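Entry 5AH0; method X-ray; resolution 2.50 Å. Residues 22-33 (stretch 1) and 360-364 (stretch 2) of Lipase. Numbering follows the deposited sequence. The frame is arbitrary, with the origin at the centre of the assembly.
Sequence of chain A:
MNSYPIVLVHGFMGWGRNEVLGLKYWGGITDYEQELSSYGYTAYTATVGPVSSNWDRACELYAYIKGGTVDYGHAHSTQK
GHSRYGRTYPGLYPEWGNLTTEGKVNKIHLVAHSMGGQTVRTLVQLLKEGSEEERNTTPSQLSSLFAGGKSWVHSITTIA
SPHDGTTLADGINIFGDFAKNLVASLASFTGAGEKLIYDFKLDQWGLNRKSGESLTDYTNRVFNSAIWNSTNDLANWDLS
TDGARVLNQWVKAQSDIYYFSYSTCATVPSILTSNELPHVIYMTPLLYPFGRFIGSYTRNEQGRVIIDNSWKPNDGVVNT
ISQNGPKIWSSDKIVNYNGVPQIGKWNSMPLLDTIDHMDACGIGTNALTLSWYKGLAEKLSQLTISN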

# COMPACT_ATOMS: atom_id res chain seq x y z
N GLY A 22 1.19 5.60 19.92
CA GLY A 22 2.01 4.61 20.57
C GLY A 22 2.53 3.53 19.65
O GLY A 22 3.37 2.74 20.06
N LEU A 23 2.03 3.47 18.42
CA LEU A 23 2.51 2.50 17.45
C LEU A 23 2.56 3.10 16.04
O LEU A 23 1.52 3.36 15.43
CB LEU A 23 1.64 1.24 17.44
CG LEU A 23 2.28 0.01 16.78
CD1 LEU A 23 3.38 -0.56 17.67
CD2 LEU A 23 1.28 -1.05 16.45
N LYS A 24 3.77 3.32 15.54
CA LYS A 24 3.97 3.77 14.17
C LYS A 24 3.83 2.59 13.21
O LYS A 24 4.40 1.51 13.45
CB LYS A 24 5.35 4.41 14.03
CG LYS A 24 5.36 5.90 13.80
CD LYS A 24 4.70 6.66 14.92
CE LYS A 24 4.61 8.11 14.55
NZ LYS A 24 3.90 8.86 15.60
N TYR A 25 3.09 2.77 12.13
CA TYR A 25 3.03 1.75 11.08
C TYR A 25 4.43 1.44 10.57
O TYR A 25 4.79 0.29 10.34
CB TYR A 25 2.16 2.21 9.92
CG TYR A 25 2.01 1.19 8.81
CD1 TYR A 25 2.95 1.09 7.79
CD2 TYR A 25 0.89 0.37 8.74
CE1 TYR A 25 2.80 0.17 6.76
CE2 TYR A 25 0.74 -0.54 7.71
CZ TYR A 25 1.69 -0.63 6.72
OH TYR A 25 1.52 -1.53 5.69
N TRP A 26 5.23 2.49 10.36
CA TRP A 26 6.60 2.30 9.92
C TRP A 26 7.52 2.31 11.12
O TRP A 26 7.98 3.37 11.54
CB TRP A 26 7.01 3.38 8.92
CG TRP A 26 6.29 3.28 7.62
CD1 TRP A 26 5.22 4.01 7.22
CD2 TRP A 26 6.58 2.37 6.54
NE1 TRP A 26 4.83 3.63 5.96
CE2 TRP A 26 5.64 2.63 5.52
CE3 TRP A 26 7.54 1.39 6.34
CZ2 TRP A 26 5.64 1.93 4.31
CZ3 TRP A 26 7.54 0.70 5.14
CH2 TRP A 26 6.60 0.98 4.14
N GLY A 27 7.75 1.14 11.70
CA GLY A 27 8.72 1.00 12.76
C GLY A 27 8.18 0.53 14.10
O GLY A 27 8.95 0.28 15.01
N GLY A 28 6.86 0.44 14.24
CA GLY A 28 6.27 0.08 15.51
C GLY A 28 6.55 1.15 16.55
O GLY A 28 6.22 2.33 16.35
N ILE A 29 7.21 0.75 17.63
CA ILE A 29 7.53 1.67 18.72
C ILE A 29 8.85 2.40 18.45
O ILE A 29 9.34 3.13 19.31
CB ILE A 29 7.61 0.94 20.07
CG1 ILE A 29 8.80 -0.01 20.11
CG2 ILE A 29 6.30 0.19 20.35
CD1 ILE A 29 9.05 -0.61 21.48
N THR A 30 9.42 2.19 17.27
CA THR A 30 10.48 3.06 16.75
C THR A 30 9.95 3.93 15.60
O THR A 30 9.24 3.46 14.71
CB THR A 30 11.69 2.23 16.28
OG1 THR A 30 12.09 1.33 17.32
CG2 THR A 30 12.87 3.12 15.91
N ASP A 31 10.29 5.21 15.58
CA ASP A 31 9.82 6.06 14.49
C ASP A 31 10.82 6.05 13.34
O ASP A 31 11.68 6.92 13.27
CB ASP A 31 9.60 7.50 14.96
CG ASP A 31 8.77 8.31 13.97
OD1 ASP A 31 8.64 7.87 12.80
OD2 ASP A 31 8.28 9.38 14.36
N TYR A 32 10.71 5.06 12.44
CA TYR A 32 11.69 4.87 11.37
C TYR A 32 11.83 6.11 10.50
O TYR A 32 12.94 6.49 10.12
CB TYR A 32 11.34 3.67 10.49
CG TYR A 32 11.63 2.29 11.10
CD1 TYR A 32 12.21 2.15 12.36
CD2 TYR A 32 11.32 1.13 10.38
CE1 TYR A 32 12.45 0.87 12.91
CE2 TYR A 32 11.56 -0.14 10.92
CZ TYR A 32 12.12 -0.27 12.18
OH TYR A 32 12.35 -1.53 12.68
N GLU A 33 10.71 6.73 10.18
CA GLU A 33 10.74 7.93 9.36
C GLU A 33 11.65 8.99 9.97
O GLU A 33 12.51 9.54 9.28
CB GLU A 33 9.34 8.50 9.16
CG GLU A 33 9.29 9.65 8.17
CD GLU A 33 8.45 10.81 8.66
OE1 GLU A 33 7.22 10.80 8.44
OE2 GLU A 33 9.03 11.74 9.28
N ALA A 360 7.49 -6.84 8.27
CA ALA A 360 8.13 -6.18 7.15
C ALA A 360 8.10 -4.67 7.28
O ALA A 360 8.98 -3.99 6.74
CB ALA A 360 7.47 -6.60 5.84
N CYS A 361 7.12 -4.14 8.01
CA CYS A 361 7.08 -2.70 8.23
C CYS A 361 7.50 -2.37 9.67
O CYS A 361 7.38 -1.24 10.11
CB CYS A 361 5.70 -2.11 7.92
SG CYS A 361 4.29 -2.73 8.91
N GLY A 362 7.97 -3.37 10.41
CA GLY A 362 8.66 -3.09 11.66
C GLY A 362 8.00 -3.52 12.96
O GLY A 362 8.45 -3.17 14.04
N ILE A 363 6.94 -4.31 12.84
CA ILE A 363 6.15 -4.74 13.99
C ILE A 363 6.15 -6.26 14.09
O ILE A 363 5.60 -6.95 13.22
CB ILE A 363 4.72 -4.22 13.86
CG1 ILE A 363 4.73 -2.69 13.73
CG2 ILE A 363 3.88 -4.64 15.04
CD1 ILE A 363 3.44 -2.12 13.12
N GLY A 364 6.76 -6.81 15.13
CA GLY A 364 6.72 -8.25 15.30
C GLY A 364 7.98 -8.86 15.86
O GLY A 364 8.96 -8.16 16.12
O HOH W 1 10.93 -1.84 14.94

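One direct hydrogen bond joins the two stretches. Gly-27 N donates to Cys-361 O at 2.9 Å, with an N-H...O angle of 140°. Cys-361 O also lies 3.0 Å from Tyr-25 O. Both are acceptors, so this second approach is not a hydrogen bond. Gly-27 N also makes a weak hydrogen bond to Tyr-25 O at 3.4 Å, so both oxygens lie near the same amide.

A water extends the polar contact. The O of water 1 donates hydrogen bonds to Gly-27 O at 2.9 Å and to Gly-362 O at 3.0 Å. Gly-27 O and Gly-362 O are 3.6 Å apart; both are acceptors and cannot bond to each other, but the water can bridge them. The O of water 1 also lies 2.7 Å from Tyr-32 OH, a further hydrogen bond.

Cys-361 is the centre of the side-chain packing. Its CA-to-CB bond points toward stretch 1, and chi1 is p. The sulfur sits over one face of the Tyr-25 ring, with SG 4.0 Å from the ring centroid and 16° off the normal. The CB of Cys-361 is 3.9 Å from Tyr-25 CE1 and 4.3 Å from Trp-26 CE3. Both aromatic residues start with CA-to-CB directed away, yet their rings are long enough to come back to the cysteine. The small cysteine fits beside both rings and is buried. Tyr-25 is buried too, and its OH is hydrogen-bonded elsewhere in the structure.

Ile-363 makes the second apolar contact. Its CA-to-CB bond points sideways, but the end of the side chain comes nearer. Ile-363 CD1 lies 4.1 Å from Leu-23 CD2 and 3.8 Å from Lys-24 O, while Ile-363 CG1 lies 3.6 Å from Gly-28 CA. Leu-23 also starts sideways and ends nearer. Both are buried, which suits their aliphatic side chains.

Glycines let the backbones approach. The CA atoms of Gly-27 and Gly-362 are 4.2 Å apart. A CB on Gly-362 would fall 2.8 Å from Gly-27 CA, a clash, and 3.1 Å from Tyr-32 CE2. On Gly-28, a CB would be tight against Gly-362 O, at 3.2 Å. A CB on Gly-27 would instead clash within its own stretch, 2.1 Å from Thr-30 O. Gly-27 begins a type II' turn ending at Thr-30, closed by Thr-30 N to Gly-27 O at 3.0 Å. Positive phi at all three glycines also favours this residue type.

Together the stretches bury 353 Å², both sides summed.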